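Extracellular matrix-binding protein ebh (Staphylococcus aureus subsp. aureus, PDB 4KJM) probably helps Staphylococcus aureus adhere to host extracellular matrix, as a giant cell-surface protein whose helical modules, FIVAR and GA, follow one another in tandem. Local coordinates at residues A[20-25]-A[73-78]; A[32-37]-A[66-71]. One frame throughout, in Å; residues are numbered along the deposited sequence.

Contact 1 of 2, residues A[20-25]-A[73-78]; sequences SQNFLD and NGTQNL
Asn22 OD1 accepts from both the backbone N and the hydroxyl of Thr75, in the first turn of helix 74-90, at the junction where the FIVAR three-helix bundle passes into the GA module. Thr75 N lies 3.1 Å from Asn22 OD1, in the carbonyl plane and nearly straight (170°), and Thr75 OG1, also at 3.1 Å, comes from above that plane. Asn22 CG is anti to the backbone N (chi1 -175°), on the side from which OD1 can reach Thr75. The main chain adds to the grip, since Gly74 N donates to Asn22 O at 2.9 Å. Gly74 sits so close to helix 21-24 that its CA lies 3.5 Å from Asp25 O in a CA-H...O contact; having no CB, it lets the two backbones come together. Asn77 ND2 meets the same Asp25 O at 2.9 Å and 173°, with the acceptor in its amide plane, and also bonds Asp27 OD1. On the Leu78 side, Gln21 NE2 donates to Gly74 O from above the carbonyl plane, while Leu78 N reaches the same oxygen from the opposite face. Farther out, Thr9 of the second subunit packs on Thr75 and Leu78, and Arg112 holds Asp25 OD1 in a salt bridge into the GA part. The other hydrogen of Gln21 NE2 goes to Asp25 OD2 at 2.9 Å; both acceptors lie close to the amide plane, which fixes the rotation of the group.

Contact 2 of 2, residues A[32-37]-A[66-71]; sequences NAYNQA and NNAKHA. With NA (sodium ion), chain C.
The Tyr34 ring meets Lys69 obliquely, one side of the ring bearing on the start of the lysine chain: CE1 lies 3.8 Å from Lys69 CB, and CD1 3.9 Å from Lys69 CA. This is a pairing of antiparallel helices, 28-44 against 55-71, in the FIVAR three-helix bundle. Thr17 and Leu18 of helix 14-18 also touch the ring, and Phe23 of contact 1 packs on it too. The Tyr34 and Lys69 side chains run alongside each other in the same direction. In both, CG is anti to the backbone N (chi1 175° in Tyr34), and beyond CG the lysine chain runs extended until NZ forms a salt bridge with Asp13. Its methylenes thus serve as apolar packing while the charge is carried on to a partner beyond the pair.

Small side chains fill the rest of the interface. Ala68 CB points at helix 28-44 and settles against its backbone, 3.6 Å from Tyr34 CA and 3.7 Å from Ala33 O. The methyl groups of Ala33 and Ala37 also face it, the latter with CB 4.3 Å from Ala68 CB. With alanines at these positions the axes approach to 8.4 Å, at 154° between their directions. No hydrogen bond joins the two helices here; the contact is apolar.

Past Lys69, the backbone carbonyls of His70 and Leu72 face a sodium ion. The ion is bound by these two oxygens and three waters, whereas the His70 ring uses ND1 for a zinc ion. One of those waters links the sodium to the lysine backbone, donating to Lys69 O at 2.8 Å.

Contact 2 is nested inside the loop that contact 1 closes: the chain runs through 20-25, then 32-37, back along 66-71 and on to 73-78. Their centres lie 13 Å apart. Helices 21-24 and 28-44 are consecutive, as are 55-71 and 74-90, so each contact takes one member of each pair. The two meet directly where Phe23 CE1 packs 3.9 Å from Tyr34 CD2. Contact 2 lies within the FIVAR bundle. Contact 1, close to the centre of the elongated chain, is the one that spans the two modules, tying that bundle to the first GA helix; such a junction is consistent with a rod built of repeated helical units.

Contact 1 of 2, residues A[20-25]-A[73-78]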
loop_
_atom_site.group_PDB
_atom_site.type_symbol
_atom_site.label_atom_id
_atom_site.label_comp_id
_atom_site.label_asym_id
_atom_site.label_seq_id
_atom_site.Cartn_x
_atom_site.Cartn_y
_atom_site.Cartn_z
ATOM N N SER A 20 -1.653 7.800 -1.175
ATOM C CA SER A 20 -2.651 6.757 -1.231
ATOM C C SER A 20 -3.933 7.218 -0.457
ATOM O O SER A 20 -3.900 7.951 0.534
ATOM C CB SER A 20 -2.105 5.434 -0.643
ATOM O OG SER A 20 -2.028 5.483 0.810
ATOM N N GLN A 21 -5.093 6.743 -0.928
ATOM C CA GLN A 21 -6.368 7.057 -0.286
ATOM C C GLN A 21 -6.360 6.509 1.136
ATOM O O GLN A 21 -6.941 7.085 2.069
ATOM C CB GLN A 21 -7.505 6.433 -1.125
ATOM C CG GLN A 21 -8.935 6.654 -0.625
ATOM C CD GLN A 21 -9.289 5.763 0.541
ATOM O OE1 GLN A 21 -8.907 4.590 0.592
ATOM N NE2 GLN A 21 -10.116 6.272 1.425
ATOM N N ASN A 22 -5.686 5.379 1.329
ATOM C CA ASN A 22 -5.673 4.767 2.647
ATOM C C ASN A 22 -4.994 5.631 3.683
ATOM O O ASN A 22 -5.370 5.636 4.856
ATOM C CB ASN A 22 -5.015 3.370 2.563
ATOM C CG ASN A 22 -5.071 2.630 3.890
ATOM O OD1 ASN A 22 -6.167 2.381 4.437
ATOM N ND2 ASN A 22 -3.900 2.156 4.355
ATOM N N PHE A 23 -4.017 6.406 3.261
ATOM C CA PHE A 23 -3.407 7.445 4.148
ATOM C C PHE A 23 -4.266 8.698 4.240
ATOM O O PHE A 23 -4.569 9.195 5.330
ATOM C CB PHE A 23 -2.036 7.813 3.651
ATOM C CG PHE A 23 -1.437 8.950 4.421
ATOM C CD1 PHE A 23 -0.797 8.731 5.624
ATOM C CD2 PHE A 23 -1.549 10.236 3.940
ATOM C CE1 PHE A 23 -0.274 9.812 6.314
ATOM C CE2 PHE A 23 -1.082 11.320 4.652
ATOM C CZ PHE A 23 -0.425 11.094 5.838
ATOM N N LEU A 24 -4.624 9.222 3.072
ATOM C CA LEU A 24 -5.257 10.536 2.970
ATOM C C LEU A 24 -6.564 10.589 3.785
ATOM O O LEU A 24 -6.826 11.570 4.406
ATOM C CB LEU A 24 -5.473 10.945 1.503
ATOM C CG LEU A 24 -4.246 11.227 0.583
ATOM C CD1 LEU A 24 -4.663 11.313 -0.885
ATOM C CD2 LEU A 24 -3.621 12.478 1.045
ATOM N N ASP A 25 -7.324 9.478 3.792
ATOM C CA ASP A 25 -8.577 9.372 4.485
ATOM C C ASP A 25 -8.459 8.675 5.867
ATOM O O ASP A 25 -9.483 8.414 6.504
ATOM C CB ASP A 25 -9.662 8.686 3.605
ATOM C CG ASP A 25 -10.267 9.621 2.559
ATOM O OD1 ASP A 25 -10.134 10.869 2.692
ATOM O OD2 ASP A 25 -10.808 9.104 1.550
ATOM N N ASN A 73 -6.188 3.794 8.211
ATOM C CA ASN A 73 -7.504 3.211 7.998
ATOM C C ASN A 73 -8.418 3.958 7.041
ATOM O O ASN A 73 -9.629 3.879 7.189
ATOM C CB ASN A 73 -8.200 3.088 9.332
ATOM C CG ASN A 73 -8.491 4.411 9.976
ATOM O OD1 ASN A 73 -7.879 5.431 9.680
ATOM N ND2 ASN A 73 -9.329 4.352 11.006
ATOM N N GLY A 74 -7.853 4.693 6.088
ATOM C CA GLY A 74 -8.603 5.315 5.045
ATOM C C GLY A 74 -9.550 4.434 4.270
ATOM O O GLY A 74 -10.684 4.837 3.965
ATOM N N THR A 75 -9.125 3.220 3.943
ATOM C CA THR A 75 -9.960 2.300 3.208
ATOM C C THR A 75 -11.229 1.920 3.979
ATOM O O THR A 75 -12.353 2.028 3.438
ATOM C CB THR A 75 -9.167 1.026 2.866
ATOM O OG1 THR A 75 -7.988 1.385 2.146
ATOM C CG2 THR A 75 -9.953 0.134 2.009
ATOM N N GLN A 76 -11.047 1.545 5.254
ATOM C CA GLN A 76 -12.205 1.234 6.109
ATOM C C GLN A 76 -13.067 2.469 6.340
ATOM O O GLN A 76 -14.288 2.367 6.320
ATOM C CB GLN A 76 -11.789 0.551 7.433
ATOM C CG GLN A 76 -11.698 1.477 8.649
ATOM C CD GLN A 76 -11.633 0.744 10.034
ATOM O OE1 GLN A 76 -10.874 1.137 10.972
ATOM N NE2 GLN A 76 -12.462 -0.294 10.177
ATOM N N ASN A 77 -12.454 3.638 6.491
ATOM C CA ASN A 77 -13.245 4.890 6.624
ATOM C C ASN A 77 -14.121 5.161 5.381
ATOM O O ASN A 77 -15.266 5.617 5.470
ATOM C CB ASN A 77 -12.337 6.083 6.896
ATOM C CG ASN A 77 -11.887 6.142 8.333
ATOM O OD1 ASN A 77 -12.457 5.438 9.150
ATOM N ND2 ASN A 77 -10.849 6.976 8.649
ATOM N N LEU A 78 -13.555 4.946 4.214
ATOM C CA LEU A 78 -14.318 5.043 2.988
ATOM C C LEU A 78 -15.451 4.047 2.941
ATOM O O LEU A 78 -16.583 4.437 2.643
ATOM C CB LEU A 78 -13.421 4.893 1.774
ATOM C CG LEU A 78 -14.078 4.904 0.418
ATOM C CD1 LEU A 78 -14.954 6.138 0.216
ATOM C CD2 LEU A 78 -13.000 4.709 -0.680
#

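Contact 2 of 2, residues A[32-37]-A[66-71]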
loop_
_atom_site.group_PDB
_atom_site.type_symbol
_atom_site.label_atom_id
_atom_site.label_comp_id
_atom_site.label_asym_id
_atom_site.label_seq_id
_atom_site.Cartn_x
_atom_site.Cartn_y
_atom_site.Cartn_z
ATOM N N ASN A 32 -0.815 11.401 11.515
ATOM C CA ASN A 32 0.278 11.999 12.267
ATOM C C ASN A 32 1.276 10.969 12.778
ATOM O O ASN A 32 2.488 11.159 12.691
ATOM C CB ASN A 32 -0.239 12.838 13.459
ATOM C CG ASN A 32 -1.015 14.038 13.020
ATOM O OD1 ASN A 32 -0.983 14.436 11.864
ATOM N ND2 ASN A 32 -1.765 14.597 13.940
ATOM N N ALA A 33 0.767 9.867 13.283
ATOM C CA ALA A 33 1.635 8.766 13.783
ATOM C C ALA A 33 2.546 8.199 12.652
ATOM O O ALA A 33 3.712 7.910 12.882
ATOM C CB ALA A 33 0.774 7.661 14.395
ATOM N N TYR A 34 2.017 8.066 11.440
ATOM C CA TYR A 34 2.830 7.576 10.308
ATOM C C TYR A 34 3.893 8.629 9.961
ATOM O O TYR A 34 5.099 8.294 9.823
ATOM C CB TYR A 34 1.960 7.226 9.101
ATOM C CG TYR A 34 2.775 6.836 7.906
ATOM C CD1 TYR A 34 3.416 5.582 7.868
ATOM C CD2 TYR A 34 2.914 7.671 6.817
ATOM C CE1 TYR A 34 4.168 5.196 6.757
ATOM C CE2 TYR A 34 3.735 7.327 5.739
ATOM C CZ TYR A 34 4.281 6.064 5.674
ATOM O OH TYR A 34 5.123 5.725 4.611
ATOM N N ASN A 35 3.483 9.880 9.827
ATOM C CA ASN A 35 4.459 10.932 9.546
ATOM C C ASN A 35 5.555 11.018 10.584
ATOM O O ASN A 35 6.716 11.133 10.250
ATOM C CB ASN A 35 3.787 12.316 9.493
ATOM C CG ASN A 35 2.926 12.500 8.251
ATOM O OD1 ASN A 35 3.323 12.114 7.184
ATOM N ND2 ASN A 35 1.783 13.146 8.403
ATOM N N GLN A 36 5.195 10.964 11.843
ATOM C CA GLN A 36 6.198 11.057 12.921
ATOM C C GLN A 36 7.176 9.869 12.905
ATOM O O GLN A 36 8.382 10.045 13.055
ATOM C CB GLN A 36 5.441 11.165 14.246
ATOM C CG GLN A 36 4.736 12.508 14.309
ATOM C CD GLN A 36 3.716 12.643 15.439
ATOM O OE1 GLN A 36 2.778 13.463 15.377
ATOM N NE2 GLN A 36 3.911 11.871 16.489
ATOM N N ALA A 37 6.655 8.656 12.628
ATOM C CA ALA A 37 7.504 7.433 12.543
ATOM C C ALA A 37 8.489 7.532 11.370
ATOM O O ALA A 37 9.672 7.147 11.498
ATOM C CB ALA A 37 6.641 6.163 12.370
ATOM N N ASN A 66 6.274 0.357 10.579
ATOM C CA ASN A 66 5.391 -0.684 10.088
ATOM C C ASN A 66 4.029 -0.646 10.802
ATOM O O ASN A 66 2.998 -0.750 10.180
ATOM C CB ASN A 66 6.052 -2.062 10.207
ATOM C CG ASN A 66 7.229 -2.234 9.209
ATOM O OD1 ASN A 66 7.312 -1.568 8.238
ATOM N ND2 ASN A 66 8.109 -3.104 9.496
ATOM N N ASN A 67 4.062 -0.487 12.125
ATOM C CA ASN A 67 2.858 -0.412 12.931
ATOM C C ASN A 67 2.040 0.802 12.552
ATOM O O ASN A 67 0.797 0.702 12.420
ATOM C CB ASN A 67 3.249 -0.372 14.424
ATOM C CG ASN A 67 3.732 -1.722 14.906
ATOM O OD1 ASN A 67 3.457 -2.730 14.262
ATOM N ND2 ASN A 67 4.414 -1.767 16.032
ATOM N N ALA A 68 2.693 1.951 12.331
ATOM C CA ALA A 68 1.918 3.156 11.953
ATOM C C ALA A 68 1.294 2.979 10.599
ATOM O O ALA A 68 0.148 3.413 10.336
ATOM C CB ALA A 68 2.744 4.428 11.985
ATOM N N LYS A 69 2.054 2.418 9.678
ATOM C CA LYS A 69 1.549 2.214 8.352
ATOM C C LYS A 69 0.331 1.243 8.339
ATOM O O LYS A 69 -0.677 1.484 7.674
ATOM C CB LYS A 69 2.649 1.733 7.406
ATOM C CG LYS A 69 2.169 1.740 5.963
ATOM C CD LYS A 69 3.228 1.170 5.036
ATOM C CE LYS A 69 2.761 1.251 3.596
ATOM N NZ LYS A 69 3.932 0.942 2.723
ATOM N N HIS A 70 0.457 0.133 9.051
ATOM C CA HIS A 70 -0.610 -0.828 9.108
ATOM C C HIS A 70 -1.876 -0.282 9.779
ATOM O O HIS A 70 -2.996 -0.615 9.363
ATOM C CB HIS A 70 -0.143 -2.100 9.853
ATOM C CG HIS A 70 -1.109 -3.208 9.757
ATOM N ND1 HIS A 70 -1.172 -4.047 8.659
ATOM C CD2 HIS A 70 -2.062 -3.641 10.622
ATOM C CE1 HIS A 70 -2.116 -4.951 8.860
ATOM N NE2 HIS A 70 -2.656 -4.738 10.050
ATOM N N ALA A 71 -1.701 0.644 10.704
ATOM C CA ALA A 71 -2.815 1.282 11.435
ATOM C C ALA A 71 -3.605 2.271 10.554
ATOM O O ALA A 71 -4.763 2.517 10.824
ATOM C CB ALA A 71 -2.325 1.937 12.736
HETATM NA NA NA C . -4.494 -0.409 7.489
HETATM O O HOH W 1 -2.670 0.222 6.226
HETATM O O HOH W 2 -6.209 -0.084 5.846
HETATM O O HOH W 3 -6.359 -1.225 8.902
#